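Local structure of Rio2 kinase (Chaetomium thermophilum, 4GYI) at residues A[7-12]-A[82-87]; A[33-38]-A[73-78]; A[164-169]-A[317-322]; A[191-196]-A[235-240]; A[221-226]-A[308-313]. The protein acts as an atypical, RIO-family protein kinase with an ATPase-dependent role on the maturing pre-40S ribosomal subunit, binding ADP and magnesium and carrying an aspartyl phosphate. All blocks are in the same frame, centred on the assembly; numbering follows the deposited sequence.

Contact 1: A[7-12]-A[82-87]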
# COMPACT_ATOMS: atom_id res chain seq x y z
N ARG A 7 6.08 -6.05 20.23
CA ARG A 7 6.61 -6.21 21.59
C ARG A 7 8.12 -6.48 21.60
O ARG A 7 8.87 -5.85 22.34
CB ARG A 7 5.88 -7.33 22.34
CG ARG A 7 4.39 -7.11 22.60
CD ARG A 7 3.82 -8.26 23.44
NE ARG A 7 2.38 -8.13 23.68
CZ ARG A 7 1.68 -8.93 24.47
NH1 ARG A 7 2.28 -9.93 25.11
NH2 ARG A 7 0.38 -8.74 24.64
N ALA A 8 8.55 -7.42 20.76
CA ALA A 8 9.95 -7.86 20.76
C ALA A 8 10.89 -6.79 20.24
O ALA A 8 12.08 -6.79 20.57
CB ALA A 8 10.09 -9.12 19.93
N MET A 9 10.35 -5.89 19.44
CA MET A 9 11.11 -4.82 18.79
C MET A 9 12.17 -4.16 19.67
O MET A 9 13.25 -3.80 19.19
CB MET A 9 10.14 -3.75 18.31
CG MET A 9 10.78 -2.71 17.46
SD MET A 9 10.21 -2.90 15.77
CE MET A 9 11.35 -1.79 14.95
N ARG A 10 11.88 -4.02 20.96
CA ARG A 10 12.83 -3.40 21.88
C ARG A 10 13.79 -4.37 22.58
O ARG A 10 14.85 -3.96 23.04
CB ARG A 10 12.11 -2.52 22.91
CG ARG A 10 11.80 -1.15 22.37
CD ARG A 10 10.32 -0.89 22.35
NE ARG A 10 9.86 -0.24 23.57
CZ ARG A 10 9.20 -0.86 24.54
NH1 ARG A 10 8.90 -2.15 24.44
NH2 ARG A 10 8.82 -0.18 25.61
N HIS A 11 13.41 -5.64 22.65
CA HIS A 11 14.32 -6.67 23.13
C HIS A 11 15.53 -6.82 22.21
O HIS A 11 16.59 -7.29 22.64
CB HIS A 11 13.60 -8.02 23.26
CG HIS A 11 12.67 -8.11 24.43
ND1 HIS A 11 11.61 -9.00 24.47
CD2 HIS A 11 12.64 -7.44 25.60
CE1 HIS A 11 10.97 -8.86 25.61
NE2 HIS A 11 11.57 -7.92 26.32
N LEU A 12 15.39 -6.43 20.95
CA LEU A 12 16.43 -6.69 19.95
C LEU A 12 17.65 -5.78 20.10
O LEU A 12 17.51 -4.56 20.22
CB LEU A 12 15.86 -6.58 18.53
CG LEU A 12 14.76 -7.61 18.23
CD1 LEU A 12 14.16 -7.38 16.86
CD2 LEU A 12 15.33 -9.01 18.31
N LEU A 82 10.40 -8.99 8.02
CA LEU A 82 10.38 -7.88 7.06
C LEU A 82 9.68 -6.64 7.65
O LEU A 82 10.19 -5.52 7.53
CB LEU A 82 9.69 -8.33 5.75
CG LEU A 82 9.85 -7.41 4.53
CD1 LEU A 82 11.32 -7.38 4.06
CD2 LEU A 82 8.91 -7.79 3.38
N ASP A 83 8.51 -6.86 8.26
CA ASP A 83 7.79 -5.81 9.02
C ASP A 83 8.77 -5.09 9.96
O ASP A 83 8.91 -3.86 9.91
CB ASP A 83 6.67 -6.43 9.88
CG ASP A 83 5.53 -7.05 9.05
OD1 ASP A 83 5.49 -6.86 7.81
OD2 ASP A 83 4.65 -7.71 9.66
N TYR A 84 9.45 -5.87 10.80
CA TYR A 84 10.39 -5.31 11.77
C TYR A 84 11.49 -4.50 11.09
O TYR A 84 11.79 -3.39 11.51
CB TYR A 84 11.03 -6.41 12.63
CG TYR A 84 10.27 -6.76 13.89
CD1 TYR A 84 10.93 -6.89 15.11
CD2 TYR A 84 8.90 -6.96 13.87
CE1 TYR A 84 10.24 -7.22 16.27
CE2 TYR A 84 8.20 -7.28 15.02
CZ TYR A 84 8.88 -7.42 16.21
OH TYR A 84 8.18 -7.74 17.35
N LEU A 85 12.06 -5.06 10.02
CA LEU A 85 13.08 -4.35 9.26
C LEU A 85 12.56 -3.03 8.71
O LEU A 85 13.25 -2.03 8.76
CB LEU A 85 13.62 -5.22 8.13
CG LEU A 85 14.57 -6.32 8.58
CD1 LEU A 85 14.84 -7.28 7.44
CD2 LEU A 85 15.88 -5.72 9.10
N ALA A 86 11.33 -3.04 8.18
CA ALA A 86 10.72 -1.81 7.69
C ALA A 86 10.57 -0.78 8.80
O ALA A 86 10.90 0.37 8.62
CB ALA A 86 9.36 -2.10 7.05
N LEU A 87 10.05 -1.21 9.95
CA LEU A 87 9.85 -0.30 11.08
C LEU A 87 11.17 0.30 11.56
O LEU A 87 11.24 1.48 11.88
CB LEU A 87 9.17 -1.02 12.25
CG LEU A 87 7.65 -1.09 12.22
CD1 LEU A 87 7.16 -2.01 13.33
CD2 LEU A 87 7.06 0.30 12.37
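M9 sets CG anti to its backbone N (chi1 -172°), and a bend at chi2 of 110° then carries SD over one face of the Y84 ring. SD lies 4.3 Å from the ring centroid of Y84 and 17° off the ring normal, displaced toward the rim. This is a Met-aromatic contact. The two side chains slide past each other in opposite directions. CE of M9 runs on to the next turn of the helix and meets CB of L87 at 3.6 Å. L12 takes the edge of the same ring: its CD1 lies in the ring plane, 3.7 Å from CD1 of Y84, and the two side chains cross at about a right angle. At the phenol end, CB of A8 is 3.5 Å from OH of Y84. That hydroxyl has its hydrogen-bond partner in the backbone O of D5, just before 7-12. The contact belongs to the N-terminal winged-helix domain of Rio2. M9 and L12 also rest on W17 of helix 14-26, and L12 reaches T57 and L58 of helix 51-60. From helix 79-92, L87 also touches L124 and D83 touches I126, both in strand 121-127 of the kinase sheet.

Contact 2: A[33-38]-A[73-78]; sequences VPTPLI and DGYRLT
Y75 and V33 face each other as an antiparallel hydrogen-bonded pair, and both side chains fall on the same face of the sheet. V33 N donates to Y75 O at 2.9 Å, and Y75 N returns a bond to V33 O at 3.0 Å. Both bonds are nearly straight, with N-H...O angles of 165° and 164°, but the second donor stands above the carbonyl plane of V33. CB of V33 lies 3.6 Å from Y75 O. V33 O also receives a CA-H...O contact from G74, whose CA is 3.3 Å away. The next pair, P34 with G74, is non-hydrogen-bonded, and the CA atoms of P34 and G74 come within 3.9 Å. The order of elements is that of a winged helix: strand 33-34 pairs with strand 75-77, which on its other edge bonds to strand 64-68 to form the wing. P34 is the N-cap of helix 35-42, and its O accepts from both L37 N and I38 N. T35 starts that helix with OG1 anti to its carbonyl carbon (chi1 -54°). OG1 lies near the plane of the Y75 ring, at its edge, 3.7 Å from CE2 of Y75. Helix 51-60 meets both partners, H52 touching T35 and I55 touching Y75.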
# COMPACT_ATOMS: atom_id res chain seq x y z
N VAL A 33 18.77 -19.03 3.30
CA VAL A 33 20.11 -18.49 3.42
C VAL A 33 20.89 -19.35 4.39
O VAL A 33 20.59 -19.35 5.59
CB VAL A 33 20.09 -17.04 3.94
CG1 VAL A 33 21.49 -16.45 3.84
CG2 VAL A 33 19.14 -16.22 3.13
N PRO A 34 21.89 -20.09 3.88
CA PRO A 34 22.69 -20.98 4.74
C PRO A 34 23.33 -20.24 5.90
O PRO A 34 23.77 -19.10 5.76
CB PRO A 34 23.75 -21.55 3.79
CG PRO A 34 23.58 -20.83 2.48
CD PRO A 34 22.20 -20.28 2.45
N THR A 35 23.36 -20.91 7.06
CA THR A 35 23.97 -20.37 8.27
C THR A 35 25.33 -19.69 8.07
O THR A 35 25.54 -18.57 8.55
CB THR A 35 24.06 -21.46 9.37
OG1 THR A 35 22.77 -22.04 9.59
CG2 THR A 35 24.58 -20.86 10.67
N PRO A 36 26.27 -20.33 7.34
CA PRO A 36 27.57 -19.65 7.18
C PRO A 36 27.51 -18.43 6.25
O PRO A 36 28.42 -17.60 6.29
CB PRO A 36 28.47 -20.74 6.59
CG PRO A 36 27.80 -22.03 6.94
CD PRO A 36 26.34 -21.72 6.86
N LEU A 37 26.48 -18.32 5.43
CA LEU A 37 26.30 -17.11 4.63
C LEU A 37 25.72 -15.95 5.46
O LEU A 37 25.99 -14.78 5.17
CB LEU A 37 25.44 -17.39 3.40
CG LEU A 37 25.10 -16.17 2.54
CD1 LEU A 37 26.36 -15.46 2.07
CD2 LEU A 37 24.23 -16.57 1.36
N ILE A 38 24.91 -16.26 6.48
CA ILE A 38 24.43 -15.23 7.39
C ILE A 38 25.66 -14.66 8.09
O ILE A 38 25.83 -13.44 8.18
CB ILE A 38 23.53 -15.79 8.51
CG1 ILE A 38 22.59 -16.87 7.98
CG2 ILE A 38 22.79 -14.65 9.24
CD1 ILE A 38 21.37 -16.37 7.30
N ASP A 73 20.65 -25.81 4.11
CA ASP A 73 20.26 -25.82 5.52
C ASP A 73 20.58 -24.45 6.12
O ASP A 73 21.75 -24.13 6.37
CB ASP A 73 21.00 -26.93 6.26
CG ASP A 73 20.38 -27.26 7.61
OD1 ASP A 73 19.16 -27.01 7.78
OD2 ASP A 73 21.09 -27.78 8.48
N GLY A 74 19.55 -23.65 6.34
CA GLY A 74 19.73 -22.30 6.84
C GLY A 74 18.44 -21.71 7.36
O GLY A 74 17.60 -22.40 7.92
N TYR A 75 18.28 -20.41 7.17
CA TYR A 75 17.09 -19.72 7.65
C TYR A 75 16.49 -18.84 6.56
O TYR A 75 17.18 -18.38 5.65
CB TYR A 75 17.43 -18.87 8.88
CG TYR A 75 17.93 -19.66 10.06
CD1 TYR A 75 17.09 -20.00 11.11
CD2 TYR A 75 19.26 -20.08 10.13
CE1 TYR A 75 17.54 -20.72 12.18
CE2 TYR A 75 19.72 -20.80 11.20
CZ TYR A 75 18.86 -21.12 12.23
OH TYR A 75 19.31 -21.84 13.30
N ARG A 76 15.20 -18.60 6.66
CA ARG A 76 14.58 -17.60 5.80
C ARG A 76 13.98 -16.51 6.65
O ARG A 76 13.63 -16.72 7.81
CB ARG A 76 13.48 -18.22 4.93
CG ARG A 76 12.32 -18.77 5.72
CD ARG A 76 11.21 -19.27 4.81
NE ARG A 76 10.09 -19.80 5.58
CZ ARG A 76 9.13 -19.05 6.10
NH1 ARG A 76 9.15 -17.74 5.93
NH2 ARG A 76 8.16 -19.62 6.80
N LEU A 77 13.85 -15.34 6.04
CA LEU A 77 13.14 -14.24 6.65
C LEU A 77 11.64 -14.58 6.69
O LEU A 77 11.11 -15.17 5.75
CB LEU A 77 13.38 -13.01 5.78
CG LEU A 77 13.07 -11.61 6.28
CD1 LEU A 77 13.93 -11.30 7.48
CD2 LEU A 77 13.35 -10.65 5.13
N THR A 78 10.96 -14.24 7.78
CA THR A 78 9.50 -14.37 7.79
C THR A 78 8.88 -13.02 7.48
O THR A 78 9.57 -12.01 7.38
CB THR A 78 8.95 -14.85 9.14
OG1 THR A 78 9.25 -13.88 10.15
CG2 THR A 78 9.53 -16.20 9.51

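Contact 3: A[164-169]-A[317-322]; sequences FAFMKA and AALEAS
F166 reaches across to A318 and L319 with its ring. Its CB does not point straight at 317-322; the ring is what comes nearer. CG lies roughly anti to the carbonyl carbon (chi1 -80°). From there the ring extends toward 317-322. CD1 is the first atom to meet the other segment, 4.3 Å from CB of A318. CE1, one bond further out, is at the same 4.3 Å from that methyl and also packs on L226 of the kinase core. At the tip, CZ lies 4.5 Å from CD2 of L319. F259 and M262 touch the same phenylalanine. Helix 149-172 comes after the strand of K125 in the chain, with two short strands between, and precedes strand 180-184, the place of helix αC in protein kinases. The contact ties it to the loop ahead of helix 326-341. CB of A318 settles between turns of the αC-like helix, 3.9 Å from CB of A169 and 3.9 Å from A165 O. CD1 of L319 lies 4.4 Å from CB of A165.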
# COMPACT_ATOMS: atom_id res chain seq x y z
N PHE A 164 3.60 4.62 -3.69
CA PHE A 164 4.27 5.79 -3.15
C PHE A 164 4.60 6.74 -4.30
O PHE A 164 4.42 7.96 -4.18
CB PHE A 164 5.51 5.37 -2.36
CG PHE A 164 6.19 6.50 -1.63
CD1 PHE A 164 5.71 6.93 -0.40
CD2 PHE A 164 7.32 7.11 -2.16
CE1 PHE A 164 6.35 7.97 0.29
CE2 PHE A 164 7.96 8.14 -1.48
CZ PHE A 164 7.46 8.57 -0.25
N ALA A 165 5.05 6.19 -5.42
CA ALA A 165 5.41 7.00 -6.57
C ALA A 165 4.17 7.73 -7.11
O ALA A 165 4.24 8.89 -7.49
CB ALA A 165 6.01 6.13 -7.65
N PHE A 166 3.04 7.03 -7.13
CA PHE A 166 1.81 7.65 -7.59
C PHE A 166 1.29 8.66 -6.61
O PHE A 166 0.75 9.69 -7.02
CB PHE A 166 0.74 6.62 -7.92
CG PHE A 166 0.93 5.99 -9.26
CD1 PHE A 166 1.41 6.74 -10.32
CD2 PHE A 166 0.64 4.67 -9.47
CE1 PHE A 166 1.61 6.17 -11.57
CE2 PHE A 166 0.82 4.10 -10.72
CZ PHE A 166 1.31 4.85 -11.76
N MET A 167 1.46 8.40 -5.32
CA MET A 167 0.98 9.36 -4.34
C MET A 167 1.81 10.63 -4.42
O MET A 167 1.27 11.72 -4.31
CB MET A 167 0.97 8.75 -2.94
CG MET A 167 0.36 9.63 -1.85
SD MET A 167 0.50 8.82 -0.22
CE MET A 167 -0.27 7.23 -0.60
N LYS A 168 3.12 10.50 -4.63
CA LYS A 168 3.95 11.68 -4.85
C LYS A 168 3.52 12.48 -6.07
O LYS A 168 3.36 13.70 -6.00
CB LYS A 168 5.43 11.31 -5.01
CG LYS A 168 6.19 11.06 -3.73
CD LYS A 168 7.68 10.95 -4.00
CE LYS A 168 8.22 12.24 -4.63
NZ LYS A 168 9.59 12.11 -5.24
N ALA A 169 3.36 11.80 -7.21
CA ALA A 169 3.00 12.50 -8.44
C ALA A 169 1.67 13.22 -8.25
O ALA A 169 1.52 14.37 -8.64
CB ALA A 169 2.92 11.52 -9.64
N ALA A 317 3.85 8.24 -15.84
CA ALA A 317 5.26 8.02 -16.13
C ALA A 317 6.08 8.11 -14.85
O ALA A 317 7.31 8.03 -14.89
CB ALA A 317 5.75 9.02 -17.15
N ALA A 318 5.39 8.26 -13.72
CA ALA A 318 6.04 8.36 -12.41
C ALA A 318 6.76 7.06 -12.06
O ALA A 318 7.73 7.05 -11.30
CB ALA A 318 5.03 8.72 -11.34
N LEU A 319 6.27 5.97 -12.63
CA LEU A 319 6.83 4.65 -12.37
C LEU A 319 8.19 4.45 -13.06
O LEU A 319 9.06 3.75 -12.52
CB LEU A 319 5.84 3.58 -12.82
CG LEU A 319 5.67 2.36 -11.92
CD1 LEU A 319 5.72 2.77 -10.45
CD2 LEU A 319 4.36 1.63 -12.25
N GLU A 320 8.38 5.06 -14.22
CA GLU A 320 9.63 4.94 -14.96
C GLU A 320 10.78 5.41 -14.09
O GLU A 320 11.89 4.91 -14.19
CB GLU A 320 9.62 5.81 -16.23
CG GLU A 320 8.30 5.85 -16.95
CD GLU A 320 7.88 4.49 -17.46
OE1 GLU A 320 7.19 3.77 -16.72
OE2 GLU A 320 8.25 4.16 -18.61
N ALA A 321 10.47 6.39 -13.24
CA ALA A 321 11.46 7.10 -12.45
C ALA A 321 12.22 6.20 -11.47
O ALA A 321 13.39 6.44 -11.18
CB ALA A 321 10.79 8.23 -11.70
N SER A 322 11.55 5.17 -10.97
CA SER A 322 12.09 4.42 -9.85
C SER A 322 13.14 3.36 -10.21
O SER A 322 14.08 3.13 -9.45
CB SER A 322 10.95 3.77 -9.06
OG SER A 322 11.46 2.91 -8.07

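Contact 4: A[191-196]-A[235-240]; sequences SLVDAL and NILIRE. With MG (magnesium ion), chain C; ADP (adenosine-5'-diphosphate), chain B.
D194, next to the hinge residue V193, forms a salt bridge with R239. D194 holds CG in the crowded position between its backbone N and carbonyl carbon (chi1 64°). R239 is bent at chi3 (-42°). R239 NH1 donates to D194 OD1 at 2.8 Å, meeting the oxygen nearly along its C-O axis, with OD1 in the guanidinium plane. Carboxylate and guanidinium planes are still turned 42° apart. CG of R239 lies 3.2 Å from D194 O, against the inverse gamma turn centred on D194; the two side chains cross obliquely. Residues 191-193 are the hinge between the kinase lobes. S191 O accepts from ADP N6, and V193 N donates to ADP N1 at 2.9 Å. L237 packs against one face of the adenine, CD1 3.8 Å from C2 of ADP. CB of L237 meets CB of A195 at 3.7 Å. L196 and I238 form an antiparallel hydrogen-bonded pair, I238 N donating to L196 O at 2.8 Å. N235, at the start of the strand, directs OD1 to the magnesium ion at 2.1 Å. ND2 is hydrogen-bonded to D230 O, which fixes the turn of the amide. ADP O1A and O2B, two waters and the phosphorylated D258 complete the magnesium site, and water 1 also accepts from ND2 of N235.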
# COMPACT_ATOMS: atom_id res chain seq x y z
N SER A 191 0.52 10.87 5.61
CA SER A 191 -0.23 11.69 6.55
C SER A 191 -1.55 11.00 6.89
O SER A 191 -2.07 10.20 6.11
CB SER A 191 -0.49 13.09 6.00
OG SER A 191 -1.44 13.07 4.96
N LEU A 192 -2.05 11.29 8.08
CA LEU A 192 -3.36 10.82 8.51
C LEU A 192 -4.38 11.85 8.06
O LEU A 192 -4.32 12.99 8.48
CB LEU A 192 -3.39 10.69 10.03
CG LEU A 192 -4.74 10.43 10.70
CD1 LEU A 192 -5.28 9.07 10.30
CD2 LEU A 192 -4.55 10.54 12.21
N VAL A 193 -5.31 11.47 7.20
CA VAL A 193 -6.29 12.42 6.69
C VAL A 193 -7.47 12.48 7.65
O VAL A 193 -7.96 11.45 8.09
CB VAL A 193 -6.81 11.96 5.30
CG1 VAL A 193 -7.80 12.95 4.74
CG2 VAL A 193 -5.65 11.78 4.34
N ASP A 194 -7.93 13.68 7.99
CA ASP A 194 -9.10 13.78 8.86
C ASP A 194 -10.40 13.62 8.05
O ASP A 194 -11.17 14.54 7.85
CB ASP A 194 -9.08 15.07 9.69
CG ASP A 194 -9.17 16.32 8.84
OD1 ASP A 194 -8.54 16.37 7.76
OD2 ASP A 194 -9.89 17.26 9.25
N ALA A 195 -10.60 12.41 7.54
CA ALA A 195 -11.77 12.10 6.75
C ALA A 195 -12.02 10.61 6.92
O ALA A 195 -11.10 9.85 7.20
CB ALA A 195 -11.54 12.44 5.29
N LEU A 196 -13.27 10.21 6.76
CA LEU A 196 -13.68 8.82 6.89
C LEU A 196 -14.19 8.32 5.53
O LEU A 196 -14.64 9.12 4.71
CB LEU A 196 -14.80 8.75 7.92
CG LEU A 196 -14.48 9.49 9.22
CD1 LEU A 196 -15.65 9.40 10.19
CD2 LEU A 196 -13.22 8.95 9.85
N ASN A 235 -12.32 3.69 -1.00
CA ASN A 235 -11.09 4.40 -1.33
C ASN A 235 -11.30 5.88 -1.52
O ASN A 235 -10.42 6.60 -1.98
CB ASN A 235 -10.42 3.77 -2.56
CG ASN A 235 -9.99 2.36 -2.28
OD1 ASN A 235 -9.71 2.04 -1.13
ND2 ASN A 235 -9.98 1.50 -3.30
N ILE A 236 -12.50 6.31 -1.18
CA ILE A 236 -12.84 7.72 -1.17
C ILE A 236 -13.17 8.12 0.26
O ILE A 236 -14.07 7.56 0.89
CB ILE A 236 -14.05 8.03 -2.08
CG1 ILE A 236 -13.69 7.72 -3.54
CG2 ILE A 236 -14.48 9.49 -1.94
CD1 ILE A 236 -14.88 7.36 -4.41
N LEU A 237 -12.40 9.07 0.76
CA LEU A 237 -12.60 9.58 2.10
C LEU A 237 -13.31 10.92 1.93
O LEU A 237 -13.06 11.63 0.97
CB LEU A 237 -11.25 9.77 2.81
CG LEU A 237 -10.31 8.55 2.94
CD1 LEU A 237 -9.20 8.79 3.96
CD2 LEU A 237 -11.07 7.30 3.31
N ILE A 238 -14.19 11.24 2.87
CA ILE A 238 -14.93 12.48 2.81
C ILE A 238 -14.53 13.35 3.98
O ILE A 238 -14.75 12.97 5.13
CB ILE A 238 -16.44 12.22 2.90
CG1 ILE A 238 -16.91 11.32 1.75
CG2 ILE A 238 -17.20 13.54 2.85
CD1 ILE A 238 -16.60 11.89 0.40
N ARG A 239 -13.92 14.50 3.71
CA ARG A 239 -13.66 15.46 4.77
C ARG A 239 -14.92 16.30 4.93
O ARG A 239 -15.45 16.81 3.94
CB ARG A 239 -12.48 16.38 4.44
CG ARG A 239 -11.73 16.84 5.69
CD ARG A 239 -10.89 18.09 5.48
NE ARG A 239 -10.14 18.10 4.22
CZ ARG A 239 -8.90 17.64 4.07
NH1 ARG A 239 -8.25 17.12 5.10
NH2 ARG A 239 -8.32 17.69 2.88
N GLU A 240 -15.42 16.42 6.16
CA GLU A 240 -16.61 17.21 6.43
C GLU A 240 -16.24 18.52 7.11
O GLU A 240 -15.43 18.53 8.04
CB GLU A 240 -17.57 16.44 7.33
CG GLU A 240 -17.90 15.03 6.87
CD GLU A 240 -18.82 14.29 7.85
OE1 GLU A 240 -19.32 14.94 8.80
OE2 GLU A 240 -19.03 13.07 7.66
MG MG C . -8.60 0.40 -0.37
PB ADP B . -6.37 -1.31 1.37
O1B ADP B . -6.12 -2.48 2.29
O2B ADP B . -7.76 -1.11 0.83
O3B ADP B . -5.23 -1.37 0.26
PA ADP B . -6.36 1.54 1.86
O1A ADP B . -7.58 1.51 0.98
O2A ADP B . -5.17 2.38 1.41
O3A ADP B . -5.88 0.03 2.16
O5' ADP B . -6.85 1.95 3.32
C5' ADP B . -7.85 1.17 3.98
C4' ADP B . -8.63 2.05 4.95
O4' ADP B . -7.74 2.69 5.88
C3' ADP B . -9.40 3.20 4.30
O3' ADP B . -10.70 2.83 3.83
C2' ADP B . -9.47 4.23 5.40
O2' ADP B . -10.46 3.86 6.36
C1' ADP B . -8.16 4.03 6.12
N9 ADP B . -7.07 4.89 5.62
C8 ADP B . -6.09 4.50 4.79
N7 ADP B . -5.20 5.51 4.56
C5 ADP B . -5.64 6.56 5.29
C6 ADP B . -5.18 7.94 5.53
N6 ADP B . -4.06 8.40 4.93
N1 ADP B . -5.91 8.71 6.36
C2 ADP B . -7.03 8.26 6.98
N3 ADP B . -7.50 7.02 6.81
C4 ADP B . -6.86 6.15 5.99
O HOH W 1 -9.74 -1.11 -1.32
O HOH W 2 -10.14 0.42 1.04

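Contact 5: A[221-226]-A[308-313]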
# COMPACT_ATOMS: atom_id res chain seq x y z
N LEU A 221 -8.13 12.72 -13.26
CA LEU A 221 -7.13 11.66 -13.30
C LEU A 221 -6.83 11.25 -14.75
O LEU A 221 -5.66 11.15 -15.14
CB LEU A 221 -7.58 10.44 -12.50
CG LEU A 221 -7.43 10.45 -10.97
CD1 LEU A 221 -8.13 9.24 -10.40
CD2 LEU A 221 -5.96 10.43 -10.55
N ALA A 222 -7.87 11.04 -15.55
CA ALA A 222 -7.71 10.55 -16.92
C ALA A 222 -6.96 11.57 -17.79
O ALA A 222 -6.14 11.19 -18.62
CB ALA A 222 -9.06 10.23 -17.53
N LYS A 223 -7.25 12.85 -17.58
CA LYS A 223 -6.53 13.92 -18.26
C LYS A 223 -5.04 13.89 -17.95
O LYS A 223 -4.23 14.34 -18.75
CB LYS A 223 -7.15 15.29 -17.93
CG LYS A 223 -6.15 16.37 -17.54
CD LYS A 223 -6.73 17.75 -17.74
CE LYS A 223 -6.98 18.02 -19.22
NZ LYS A 223 -7.79 19.25 -19.46
N HIS A 224 -4.67 13.33 -16.79
CA HIS A 224 -3.25 13.17 -16.44
C HIS A 224 -2.72 11.76 -16.72
O HIS A 224 -1.66 11.39 -16.23
CB HIS A 224 -2.98 13.58 -14.99
CG HIS A 224 -3.05 15.06 -14.76
ND1 HIS A 224 -1.93 15.85 -14.69
CD2 HIS A 224 -4.11 15.89 -14.60
CE1 HIS A 224 -2.29 17.11 -14.49
NE2 HIS A 224 -3.61 17.16 -14.44
N GLY A 225 -3.46 10.99 -17.52
CA GLY A 225 -2.99 9.69 -17.96
C GLY A 225 -3.29 8.51 -17.04
O GLY A 225 -2.80 7.40 -17.25
N LEU A 226 -4.13 8.73 -16.03
CA LEU A 226 -4.36 7.70 -15.02
C LEU A 226 -5.81 7.22 -14.89
O LEU A 226 -6.77 7.98 -15.12
CB LEU A 226 -3.88 8.18 -13.66
CG LEU A 226 -2.37 8.33 -13.54
CD1 LEU A 226 -2.03 9.04 -12.25
CD2 LEU A 226 -1.70 6.96 -13.59
N GLY A 308 -2.80 14.23 -22.94
CA GLY A 308 -2.80 15.11 -21.79
C GLY A 308 -2.88 16.51 -22.39
O GLY A 308 -1.87 17.18 -22.61
N LYS A 309 -4.10 16.93 -22.70
CA LYS A 309 -4.32 18.21 -23.35
C LYS A 309 -4.14 19.35 -22.35
O LYS A 309 -4.22 19.14 -21.14
CB LYS A 309 -5.71 18.24 -23.98
CG LYS A 309 -5.93 17.14 -25.01
CD LYS A 309 -4.82 17.09 -26.05
CE LYS A 309 -5.07 16.02 -27.09
NZ LYS A 309 -3.92 15.86 -28.01
N ASP A 310 -3.90 20.56 -22.88
CA ASP A 310 -3.56 21.74 -22.08
C ASP A 310 -2.25 21.50 -21.32
O ASP A 310 -1.33 20.89 -21.84
CB ASP A 310 -4.69 22.14 -21.13
CG ASP A 310 -6.07 22.01 -21.77
OD1 ASP A 310 -6.14 21.89 -23.02
OD2 ASP A 310 -7.07 22.03 -21.03
N GLY A 311 -2.18 21.98 -20.08
CA GLY A 311 -0.95 21.83 -19.31
C GLY A 311 -0.67 20.42 -18.84
O GLY A 311 0.42 20.13 -18.34
N ALA A 312 -1.65 19.53 -19.02
CA ALA A 312 -1.71 18.22 -18.36
C ALA A 312 -0.44 17.37 -18.39
O ALA A 312 -0.10 16.76 -19.41
CB ALA A 312 -2.90 17.41 -18.86
N LYS A 313 0.24 17.33 -17.26
CA LYS A 313 1.40 16.48 -17.10
C LYS A 313 0.96 15.02 -17.02
O LYS A 313 0.01 14.69 -16.32
CB LYS A 313 2.15 16.88 -15.82
CG LYS A 313 3.52 16.27 -15.71
CD LYS A 313 4.20 16.59 -14.39
CE LYS A 313 5.65 16.10 -14.39
NZ LYS A 313 5.80 14.75 -15.02
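K223 and H224 meet G308 and A312 where helix 207-223 ends in a Schellman motif, G225 with positive phi as its C-prime residue, and where residues 309-312 make a type II' turn. L226 N and H224 N both bond to L221 O, from opposite faces of its plane, and G225 N bonds to A222 O. On the other side D310 is the first corner residue of the turn, with positive phi, as a type II' turn requires. The side chain of K223 runs over this turn. Its CG lies 3.7 Å from CB of A312. A bend at chi3 (-66°) places CE by K309 O, 3.5 Å away; NZ of K223 is 3.3 Å from D310 OD2, a long, weak salt bridge. The two side chains cross at about a right angle there. H224 makes the firmer link. Its ND1 donates to K313 O at 2.8 Å, with an N-H...O angle of 131°. The nitrogen sits in the carbonyl plane of K313, on a lone pair, while K313 O is tilted 30° out of the imidazole plane. CB of A312 lies over one face of the imidazole. F175 makes a T-shaped (edge-to-face) contact with the same ring, and the backbone of H224 also bonds to L315. The carbonyl of K223 faces the turn: its O is 3.4 Å from G308 CA in a CA-H...O contact and 3.3 Å from CB of A312.

In the fold
From the N terminus, contact 1 closes a loop from 7-12 to 82-87, and contact 2 is nested inside it. Both lie in the winged-helix domain and touch through L77, which packs on L82 and L85. Contact 1 closes before contact 3 opens in the kinase domain. Contact 3 spans the longest stretch, from the αC-like helix to the loop before helix 326-341, and encloses contacts 4 and 5. Those two cross: 221-226 lies between the segments of contact 4, and 235-240 between those of contact 5. Contact 5 ties the end of helix 207-223 to the loop after helix 300-304. Contacts 3 and 5 touch through F166 and L226; contact 4, at the nucleotide pocket, touches neither.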